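Fimbria adhesin protein (Klebsiella pneumoniae, PDB 3U4K) probably attaches Klebsiella fimbriae to host tissue by binding human collagen V, this chain being the receptor-binding domain of the adhesin MrkD. Local coordinates at residues Y33-V42 and I54-P62; G102-I113 and A131-T142. All coordinates share one frame; numbering follows the deposited sequence.

How the interactions relate
Both interactions sit within the jelly-roll receptor-binding domain and share one sheet, in which strand 53-61 runs beside strand 133-141. Interaction 2 is a pairing within that sheet, made by backbone hydrogen bonds, with a mostly apolar inner face and a polar outer one; half of its touching residues are buried. Interaction 1 lies nearer the surface, where 33-42 passes along the edge of the sandwich and meets 54-62 through side chains, some of them set against the backbone of 36-38, without a hydrogen bond. The two are joined directly: Trp-59 O lies 2.6 Å from Phe-135 N, a probable hydrogen bond, and Thr-58 OG1 probably bonds Thr-136 OG1 on the outer face.

Interaction 1. Residues Y33-V42 and I54-P62; sequences YEINMAMGRV and IATKTWTMP
Trp-59 and Ile-35 meet face to methyl: Ile-35 CG2 lies 3.6 Å from the centroid of the five-membered ring of Trp-59, only 15° off the ring normal, a CH-pi contact. Lys-57 CG lies over the opposite face of the indole, toward its rim, so the ring is sandwiched between its own strand and the neighbouring segment. Its six-membered ring packs against the backbone of the turn after strand 33-36, Trp-59 CZ2 being 3.4 Å from Met-37 CA. The Met-37 side chain crosses the indole at about a right angle and goes on to pack against Thr-168 and Leu-170 of strand 166-170. Ala-38 O lies at the indole edge.

Farther along, Met-39 and Lys-57 slide past each other in opposite directions, Met-39 CG coming within 3.7 Å of Lys-57 CD. A bend at the last torsion of Met-39 (chi3 57°) then carries Met-39 CE to 3.8 Å from Ala-55 CB. Val-42 CG1 continues the row, packing on Ile-54 CG2 at 3.9 Å. At the other end Tyr-33 swings CG anti to its N (chi1 -165°), which lays the ring beside Met-61; Met-61 SE is 4.6 Å from the Tyr-33 centroid, an oblique Met-aromatic contact.

Strands 33-36 and 55-61 run nearly antiparallel, but their axes approach no closer than 9.1 Å, for they belong to different sheets of the jelly roll. Strand 33-36 instead bonds to strand 166-170, and strand 53-61 to 133-141. With no hydrogen bond crossing the gap, the join rests on apolar packing and CH-pi contact, the three methionines being present as selenomethionine.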
loop_
_atom_site.group_PDB
_atom_site.type_symbol
_atom_site.label_atom_id
_atom_site.label_comp_id
_atom_site.label_asym_id
_atom_site.label_seq_id
_atom_site.Cartn_x
_atom_site.Cartn_y
_atom_site.Cartn_z
ATOM N N TYR A 33 -6.516 4.624 10.551
ATOM C CA TYR A 33 -6.522 3.164 10.553
ATOM C C TYR A 33 -5.174 2.691 10.021
ATOM O O TYR A 33 -4.656 3.246 9.043
ATOM C CB TYR A 33 -7.657 2.641 9.673
ATOM C CG TYR A 33 -7.987 1.177 9.861
ATOM C CD1 TYR A 33 -7.549 0.220 8.948
ATOM C CD2 TYR A 33 -8.747 0.747 10.951
ATOM C CE1 TYR A 33 -7.853 -1.124 9.115
ATOM C CE2 TYR A 33 -9.054 -0.594 11.128
ATOM C CZ TYR A 33 -8.608 -1.523 10.207
ATOM O OH TYR A 33 -8.914 -2.850 10.380
ATOM N N GLU A 34 -4.602 1.679 10.667
ATOM C CA GLU A 34 -3.262 1.205 10.321
ATOM C C GLU A 34 -3.191 -0.282 10.035
ATOM O O GLU A 34 -3.811 -1.092 10.727
ATOM C CB GLU A 34 -2.269 1.542 11.426
ATOM C CG GLU A 34 -1.701 2.944 11.338
ATOM C CD GLU A 34 -0.849 3.294 12.540
ATOM O OE1 GLU A 34 -1.297 3.049 13.682
ATOM O OE2 GLU A 34 0.269 3.816 12.342
ATOM N N ILE A 35 -2.426 -0.628 9.007
ATOM C CA ILE A 35 -2.145 -2.018 8.680
ATOM C C ILE A 35 -0.636 -2.229 8.714
ATOM O O ILE A 35 0.107 -1.560 7.988
ATOM C CB ILE A 35 -2.690 -2.400 7.286
ATOM C CG1 ILE A 35 -4.205 -2.210 7.226
ATOM C CG2 ILE A 35 -2.333 -3.840 6.946
ATOM C CD1 ILE A 35 -4.765 -2.148 5.822
ATOM N N ASN A 36 -0.189 -3.142 9.573
ATOM C CA ASN A 36 1.180 -3.641 9.510
ATOM C C ASN A 36 1.237 -4.742 8.451
ATOM O O ASN A 36 0.565 -5.766 8.575
ATOM C CB ASN A 36 1.641 -4.154 10.880
ATOM C CG ASN A 36 3.004 -4.831 10.831
ATOM O OD1 ASN A 36 3.941 -4.350 10.182
ATOM N ND2 ASN A 36 3.121 -5.955 11.526
HETATM N N MSE A 37 2.038 -4.522 7.412
HETATM C CA MSE A 37 2.035 -5.394 6.232
HETATM C C MSE A 37 2.992 -6.562 6.330
HETATM O O MSE A 37 3.598 -6.956 5.333
HETATM C CB MSE A 37 2.327 -4.548 4.991
HETATM C CG MSE A 37 1.250 -3.484 4.776
HETATM SE SE MSE A 37 1.452 -2.579 3.031
HETATM C CE MSE A 37 3.236 -1.787 3.307
ATOM N N ALA A 38 3.123 -7.133 7.528
ATOM C CA ALA A 38 4.037 -8.252 7.772
ATOM C C ALA A 38 3.692 -9.475 6.922
ATOM O O ALA A 38 2.569 -9.983 6.975
ATOM C CB ALA A 38 4.052 -8.615 9.251
HETATM N N MSE A 39 4.667 -9.933 6.135
HETATM C CA MSE A 39 4.470 -11.070 5.230
HETATM C C MSE A 39 5.408 -12.204 5.556
HETATM O O MSE A 39 5.213 -13.324 5.087
HETATM C CB MSE A 39 4.642 -10.636 3.773
HETATM C CG MSE A 39 3.488 -9.738 3.323
HETATM SE SE MSE A 39 3.257 -9.684 1.357
HETATM C CE MSE A 39 3.009 -11.615 1.030
ATOM N N GLY A 40 6.426 -11.928 6.368
ATOM C CA GLY A 40 7.434 -12.928 6.722
ATOM C C GLY A 40 8.427 -13.221 5.607
ATOM O O GLY A 40 8.729 -12.353 4.778
ATOM N N ARG A 41 8.922 -14.456 5.584
ATOM C CA ARG A 41 9.980 -14.872 4.663
ATOM C C ARG A 41 9.410 -15.400 3.346
ATOM O O ARG A 41 8.467 -16.193 3.343
ATOM C CB ARG A 41 10.849 -15.934 5.337
ATOM C CG ARG A 41 12.241 -16.093 4.751
ATOM C CD ARG A 41 13.100 -16.976 5.645
ATOM N NE ARG A 41 14.313 -17.434 4.971
ATOM C CZ ARG A 41 14.398 -18.542 4.236
ATOM N NH1 ARG A 41 13.337 -19.324 4.064
ATOM N NH2 ARG A 41 15.551 -18.870 3.664
ATOM N N VAL A 42 9.986 -14.956 2.230
ATOM C CA VAL A 42 9.510 -15.341 0.895
ATOM C C VAL A 42 10.669 -15.782 -0.008
ATOM O O VAL A 42 11.671 -15.071 -0.130
ATOM C CB VAL A 42 8.730 -14.189 0.215
ATOM C CG1 VAL A 42 8.349 -14.548 -1.218
ATOM C CG2 VAL A 42 7.487 -13.822 1.014
ATOM N N ILE A 54 4.879 -12.992 -7.078
ATOM C CA ILE A 54 5.722 -13.841 -6.244
ATOM C C ILE A 54 4.951 -14.218 -4.989
ATOM O O ILE A 54 4.853 -15.396 -4.637
ATOM C CB ILE A 54 7.036 -13.133 -5.846
ATOM C CG1 ILE A 54 7.770 -12.615 -7.089
ATOM C CG2 ILE A 54 7.922 -14.067 -5.031
ATOM C CD1 ILE A 54 8.852 -11.600 -6.784
ATOM N N ALA A 55 4.412 -13.204 -4.320
ATOM C CA ALA A 55 3.596 -13.392 -3.125
ATOM C C ALA A 55 2.582 -12.261 -2.975
ATOM O O ALA A 55 2.820 -11.134 -3.420
ATOM C CB ALA A 55 4.474 -13.495 -1.888
ATOM N N THR A 56 1.450 -12.577 -2.353
ATOM C CA THR A 56 0.383 -11.609 -2.127
ATOM C C THR A 56 -0.192 -11.750 -0.716
ATOM O O THR A 56 -0.201 -12.847 -0.147
ATOM C CB THR A 56 -0.730 -11.731 -3.198
ATOM O OG1 THR A 56 -1.668 -10.661 -3.046
ATOM C CG2 THR A 56 -1.466 -13.063 -3.095
ATOM N N LYS A 57 -0.655 -10.639 -0.148
ATOM C CA LYS A 57 -1.331 -10.670 1.152
ATOM C C LYS A 57 -2.458 -9.647 1.230
ATOM O O LYS A 57 -2.318 -8.515 0.759
ATOM C CB LYS A 57 -0.342 -10.466 2.299
ATOM C CG LYS A 57 -0.805 -11.067 3.615
ATOM C CD LYS A 57 0.313 -11.097 4.646
ATOM C CE LYS A 57 0.163 -12.272 5.600
ATOM N NZ LYS A 57 -1.172 -12.315 6.255
ATOM N N THR A 58 -3.568 -10.055 1.842
ATOM C CA THR A 58 -4.767 -9.225 1.920
ATOM C C THR A 58 -5.263 -9.056 3.355
ATOM O O THR A 58 -5.491 -10.036 4.063
ATOM C CB THR A 58 -5.886 -9.782 1.011
ATOM O OG1 THR A 58 -5.532 -9.557 -0.356
ATOM C CG2 THR A 58 -7.217 -9.112 1.289
ATOM N N TRP A 59 -5.413 -7.801 3.768
ATOM C CA TRP A 59 -6.031 -7.466 5.042
ATOM C C TRP A 59 -7.385 -6.859 4.817
ATOM O O TRP A 59 -7.585 -6.101 3.866
ATOM C CB TRP A 59 -5.163 -6.495 5.824
ATOM C CG TRP A 59 -3.767 -6.997 6.063
ATOM C CD1 TRP A 59 -3.266 -7.596 7.213
ATOM C CD2 TRP A 59 -2.636 -6.957 5.129
ATOM N NE1 TRP A 59 -1.944 -7.920 7.059
ATOM C CE2 TRP A 59 -1.505 -7.567 5.832
ATOM C CE3 TRP A 59 -2.455 -6.498 3.827
ATOM C CZ2 TRP A 59 -0.258 -7.700 5.239
ATOM C CZ3 TRP A 59 -1.191 -6.639 3.241
ATOM C CH2 TRP A 59 -0.121 -7.223 3.933
ATOM N N THR A 60 -8.328 -7.191 5.691
ATOM C CA THR A 60 -9.667 -6.621 5.613
ATOM C C THR A 60 -9.904 -5.627 6.753
ATOM O O THR A 60 -9.346 -5.769 7.848
ATOM C CB THR A 60 -10.764 -7.712 5.632
ATOM O OG1 THR A 60 -10.763 -8.381 6.900
ATOM C CG2 THR A 60 -10.543 -8.734 4.516
HETATM N N MSE A 61 -10.717 -4.611 6.478
HETATM C CA MSE A 61 -11.193 -3.701 7.516
HETATM C C MSE A 61 -12.692 -3.797 7.538
HETATM O O MSE A 61 -13.344 -3.617 6.504
HETATM C CB MSE A 61 -10.729 -2.260 7.310
HETATM C CG MSE A 61 -10.871 -1.769 5.873
HETATM SE SE MSE A 61 -9.835 -0.109 5.663
HETATM C CE MSE A 61 -8.577 -0.763 4.291
ATOM N N PRO A 62 -13.263 -4.104 8.716
ATOM C CA PRO A 62 -14.714 -4.239 8.842
ATOM C C PRO A 62 -15.418 -2.913 8.571
ATOM O O PRO A 62 -14.857 -1.849 8.852
ATOM C CB PRO A 62 -14.904 -4.656 10.305
ATOM C CG PRO A 62 -13.684 -4.163 11.009
ATOM C CD PRO A 62 -12.574 -4.293 10.007
#

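Interaction 2. Residues G102-I113 and A131-T142. Unlike the reference sequence in segment 131-142: Ala-131 (reference Val).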
loop_
_atom_site.group_PDB
_atom_site.type_symbol
_atom_site.label_atom_id
_atom_site.label_comp_id
_atom_site.label_asym_id
_atom_site.label_seq_id
_atom_site.Cartn_x
_atom_site.Cartn_y
_atom_site.Cartn_z
ATOM N N GLY A 102 15.004 -6.357 -9.089
ATOM C CA GLY A 102 13.934 -7.145 -9.692
ATOM C C GLY A 102 12.747 -7.426 -8.787
ATOM O O GLY A 102 12.006 -8.383 -9.015
ATOM N N ILE A 103 12.562 -6.594 -7.767
ATOM C CA ILE A 103 11.452 -6.758 -6.827
ATOM C C ILE A 103 10.506 -5.559 -6.875
ATOM O O ILE A 103 10.908 -4.428 -6.596
ATOM C CB ILE A 103 11.954 -7.031 -5.387
ATOM C CG1 ILE A 103 12.678 -8.386 -5.310
ATOM C CG2 ILE A 103 10.815 -6.971 -4.377
ATOM C CD1 ILE A 103 11.868 -9.592 -5.749
ATOM N N GLY A 104 9.253 -5.826 -7.237
ATOM C CA GLY A 104 8.227 -4.791 -7.353
ATOM C C GLY A 104 7.139 -4.858 -6.294
ATOM O O GLY A 104 6.928 -5.897 -5.664
ATOM N N LEU A 105 6.449 -3.738 -6.100
ATOM C CA LEU A 105 5.358 -3.650 -5.132
ATOM C C LEU A 105 4.144 -2.937 -5.720
ATOM O O LEU A 105 4.273 -1.871 -6.327
ATOM C CB LEU A 105 5.817 -2.946 -3.852
ATOM C CG LEU A 105 6.798 -3.668 -2.921
ATOM C CD1 LEU A 105 7.118 -2.796 -1.720
ATOM C CD2 LEU A 105 6.265 -5.014 -2.453
ATOM N N ARG A 106 2.972 -3.542 -5.543
ATOM C CA ARG A 106 1.713 -2.933 -5.954
ATOM C C ARG A 106 0.705 -2.955 -4.802
ATOM O O ARG A 106 0.416 -4.009 -4.229
ATOM C CB ARG A 106 1.153 -3.628 -7.197
ATOM C CG ARG A 106 0.057 -2.850 -7.919
ATOM C CD ARG A 106 -0.440 -3.593 -9.150
ATOM N NE ARG A 106 -0.798 -4.975 -8.828
ATOM C CZ ARG A 106 -0.904 -5.963 -9.714
ATOM N NH1 ARG A 106 -0.684 -5.741 -11.007
ATOM N NH2 ARG A 106 -1.229 -7.181 -9.304
ATOM N N PHE A 107 0.189 -1.777 -4.467
ATOM C CA PHE A 107 -0.779 -1.625 -3.385
ATOM C C PHE A 107 -2.144 -1.328 -3.975
ATOM O O PHE A 107 -2.286 -0.435 -4.815
ATOM C CB PHE A 107 -0.374 -0.485 -2.448
ATOM C CG PHE A 107 1.078 -0.494 -2.065
ATOM C CD1 PHE A 107 2.039 0.067 -2.905
ATOM C CD2 PHE A 107 1.487 -1.050 -0.857
ATOM C CE1 PHE A 107 3.379 0.065 -2.552
ATOM C CE2 PHE A 107 2.828 -1.051 -0.496
ATOM C CZ PHE A 107 3.773 -0.494 -1.346
ATOM N N SER A 108 -3.146 -2.084 -3.537
ATOM C CA SER A 108 -4.503 -1.920 -4.038
ATOM C C SER A 108 -5.527 -1.990 -2.910
ATOM O O SER A 108 -5.275 -2.576 -1.856
ATOM C CB SER A 108 -4.813 -2.975 -5.104
ATOM O OG SER A 108 -4.830 -4.274 -4.537
ATOM N N ARG A 109 -6.682 -1.381 -3.149
ATOM C CA ARG A 109 -7.798 -1.433 -2.220
ATOM C C ARG A 109 -9.035 -1.855 -2.992
ATOM O O ARG A 109 -9.273 -1.371 -4.097
ATOM C CB ARG A 109 -8.010 -0.068 -1.568
ATOM C CG ARG A 109 -8.924 -0.082 -0.355
ATOM C CD ARG A 109 -9.209 1.331 0.120
ATOM N NE ARG A 109 -10.450 1.406 0.887
ATOM C CZ ARG A 109 -11.023 2.538 1.286
ATOM N NH1 ARG A 109 -10.474 3.712 0.994
ATOM N NH2 ARG A 109 -12.152 2.497 1.980
ATOM N N LYS A 110 -9.809 -2.768 -2.416
ATOM C CA LYS A 110 -11.017 -3.262 -3.068
ATOM C C LYS A 110 -12.197 -3.300 -2.100
ATOM O O LYS A 110 -12.078 -3.787 -0.978
ATOM C CB LYS A 110 -10.774 -4.643 -3.687
ATOM C CG LYS A 110 -11.760 -5.009 -4.783
ATOM C CD LYS A 110 -11.229 -6.133 -5.660
ATOM C CE LYS A 110 -12.175 -6.441 -6.816
ATOM N NZ LYS A 110 -13.449 -7.068 -6.357
ATOM N N GLY A 111 -13.333 -2.780 -2.552
ATOM C CA GLY A 111 -14.548 -2.712 -1.745
ATOM C C GLY A 111 -15.518 -1.741 -2.379
ATOM O O GLY A 111 -15.686 -1.735 -3.600
ATOM N N ALA A 112 -16.150 -0.911 -1.553
ATOM C CA ALA A 112 -17.050 0.130 -2.047
ATOM C C ALA A 112 -16.278 1.167 -2.867
ATOM O O ALA A 112 -16.689 1.513 -3.974
ATOM C CB ALA A 112 -17.792 0.787 -0.893
ATOM N N ILE A 113 -15.161 1.648 -2.319
ATOM C CA ILE A 113 -14.209 2.476 -3.072
ATOM C C ILE A 113 -12.984 1.621 -3.410
ATOM O O ILE A 113 -12.283 1.139 -2.515
ATOM C CB ILE A 113 -13.797 3.762 -2.309
ATOM C CG1 ILE A 113 -14.994 4.699 -2.120
ATOM C CG2 ILE A 113 -12.698 4.512 -3.048
ATOM C CD1 ILE A 113 -15.674 4.584 -0.773
ATOM N N ALA A 131 -15.009 3.109 4.205
ATOM C CA ALA A 131 -15.811 2.010 3.683
ATOM C C ALA A 131 -15.086 0.693 3.890
ATOM O O ALA A 131 -13.931 0.548 3.484
ATOM C CB ALA A 131 -16.102 2.224 2.205
ATOM N N GLY A 132 -15.762 -0.253 4.540
ATOM C CA GLY A 132 -15.236 -1.604 4.714
ATOM C C GLY A 132 -14.666 -2.116 3.407
ATOM O O GLY A 132 -15.331 -2.068 2.365
ATOM N N SER A 133 -13.421 -2.578 3.458
ATOM C CA SER A 133 -12.708 -2.988 2.252
ATOM C C SER A 133 -11.574 -3.965 2.544
ATOM O O SER A 133 -11.296 -4.293 3.703
ATOM C CB SER A 133 -12.161 -1.757 1.519
ATOM O OG SER A 133 -11.375 -0.959 2.386
ATOM N N THR A 134 -10.940 -4.436 1.475
ATOM C CA THR A 134 -9.721 -5.227 1.563
ATOM C C THR A 134 -8.554 -4.373 1.098
ATOM O O THR A 134 -8.683 -3.617 0.136
ATOM C CB THR A 134 -9.777 -6.492 0.677
ATOM O OG1 THR A 134 -9.884 -6.117 -0.706
ATOM C CG2 THR A 134 -10.947 -7.392 1.069
ATOM N N PHE A 135 -7.422 -4.488 1.784
ATOM C CA PHE A 135 -6.176 -3.901 1.294
ATOM C C PHE A 135 -5.247 -5.026 0.862
ATOM O O PHE A 135 -5.060 -5.995 1.598
ATOM C CB PHE A 135 -5.512 -3.021 2.357
ATOM C CG PHE A 135 -4.397 -2.162 1.823
ATOM C CD1 PHE A 135 -4.660 -0.891 1.322
ATOM C CD2 PHE A 135 -3.082 -2.624 1.811
ATOM C CE1 PHE A 135 -3.636 -0.099 0.821
ATOM C CE2 PHE A 135 -2.054 -1.837 1.312
ATOM C CZ PHE A 135 -2.332 -0.572 0.818
ATOM N N THR A 136 -4.670 -4.896 -0.332
ATOM C CA THR A 136 -3.846 -5.965 -0.907
ATOM C C THR A 136 -2.464 -5.496 -1.370
ATOM O O THR A 136 -2.343 -4.596 -2.205
ATOM C CB THR A 136 -4.583 -6.687 -2.060
ATOM O OG1 THR A 136 -5.786 -7.280 -1.556
ATOM C CG2 THR A 136 -3.718 -7.779 -2.673
ATOM N N LEU A 137 -1.433 -6.121 -0.805
ATOM C CA LEU A 137 -0.050 -5.913 -1.222
ATOM C C LEU A 137 0.393 -7.029 -2.168
ATOM O O LEU A 137 0.212 -8.216 -1.878
ATOM C CB LEU A 137 0.873 -5.841 -0.001
ATOM C CG LEU A 137 2.389 -5.757 -0.214
ATOM C CD1 LEU A 137 2.791 -4.492 -0.957
ATOM C CD2 LEU A 137 3.134 -5.852 1.109
ATOM N N ASP A 138 0.960 -6.636 -3.303
ATOM C CA ASP A 138 1.467 -7.585 -4.290
ATOM C C ASP A 138 2.971 -7.455 -4.449
ATOM O O ASP A 138 3.487 -6.355 -4.666
ATOM C CB ASP A 138 0.793 -7.372 -5.648
ATOM C CG ASP A 138 -0.596 -7.983 -5.724
ATOM O OD1 ASP A 138 -0.941 -8.818 -4.858
ATOM O OD2 ASP A 138 -1.342 -7.632 -6.663
ATOM N N ILE A 139 3.669 -8.581 -4.331
ATOM C CA ILE A 139 5.097 -8.639 -4.633
ATOM C C ILE A 139 5.288 -9.202 -6.043
ATOM O O ILE A 139 4.920 -10.346 -6.325
ATOM C CB ILE A 139 5.877 -9.457 -3.584
ATOM C CG1 ILE A 139 5.702 -8.837 -2.193
ATOM C CG2 ILE A 139 7.353 -9.516 -3.950
ATOM C CD1 ILE A 139 6.131 -9.737 -1.054
ATOM N N ILE A 140 5.858 -8.373 -6.915
ATOM C CA ILE A 140 5.980 -8.669 -8.342
ATOM C C ILE A 140 7.438 -8.909 -8.722
ATOM O O ILE A 140 8.340 -8.239 -8.202
ATOM C CB ILE A 140 5.432 -7.497 -9.199
ATOM C CG1 ILE A 140 4.046 -7.035 -8.708
ATOM C CG2 ILE A 140 5.435 -7.837 -10.689
ATOM C CD1 ILE A 140 2.940 -8.068 -8.810
ATOM N N LYS A 141 7.660 -9.865 -9.626
ATOM C CA LYS A 141 8.976 -10.095 -10.215
ATOM C C LYS A 141 9.230 -9.099 -11.356
ATOM O O LYS A 141 8.636 -9.210 -12.432
ATOM C CB LYS A 141 9.096 -11.542 -10.703
ATOM C CG LYS A 141 10.510 -11.975 -11.062
ATOM C CD LYS A 141 10.619 -13.486 -11.175
ATOM C CE LYS A 141 12.038 -13.925 -11.512
ATOM N NZ LYS A 141 12.201 -15.403 -11.409
ATOM N N THR A 142 10.112 -8.131 -11.093
ATOM C CA THR A 142 10.410 -7.024 -12.015
ATOM C C THR A 142 11.387 -7.430 -13.121
ATOM O O THR A 142 11.224 -7.036 -14.276
ATOM C CB THR A 142 10.989 -5.806 -11.254
ATOM O OG1 THR A 142 10.085 -5.406 -10.218
ATOM C CG2 THR A 142 11.249 -4.622 -12.190
#
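Arg-106 and Asp-138 form the salt bridge on one face of an antiparallel beta ladder, strand 103-111 against 133-141, in the jelly-roll sandwich. Their side chains lie side by side and point the same way. A bend in Arg-106 (chi3 51°) turns its guanidinium back over the neighbouring strand, where Arg-106 NH2 gives a nearly straight bond of 2.7 Å to Asp-138 OD2. That oxygen is met on its anti side and lies in the guanidinium plane, although the two flat groups are turned 64° apart. Ile-140 CD1 sits over one face of the guanidinium.

The opposite face of the ladder is mostly apolar. Phe-107 and Leu-137 lie alongside each other, Leu-137 CD1 coming 3.5 Å from Phe-107 CE2, and the same methyl touches Leu-105 CD2 at 3.8 Å. Phe-135 crosses Phe-107 obliquely, putting Phe-135 CZ 3.8 Å from Phe-107 CB.

Between the two faces the backbones exchange paired bonds at Gly-104 with Ile-140, Arg-106 with Asp-138, Ser-108 with Thr-136 and Lys-110 with Thr-134. In the next shell Thr-56 OG1 of the adjoining strand bonds Asp-138 OD1, so the two carboxylate oxygens have different partners, which probably limits its rotation. Strand 115-116 flanks the far side of 103-111, while Thr-157 of the facing sheet touches both phenylalanines.

Arg-109 and Ser-133 form the polar end of the face that carries Phe-107 and Leu-137. The arginine is extended from CG to NE. Arg-109 NE bonds Ser-133 OG at 2.9 Å, and Arg-109 NH2 meets Ala-131 O at 3.0 Å, in the carbonyl plane and on a lone pair. Ser-133 closes the triangle, Ser-133 OG donating a second hydrogen bond of 3.2 Å to Ala-131 O.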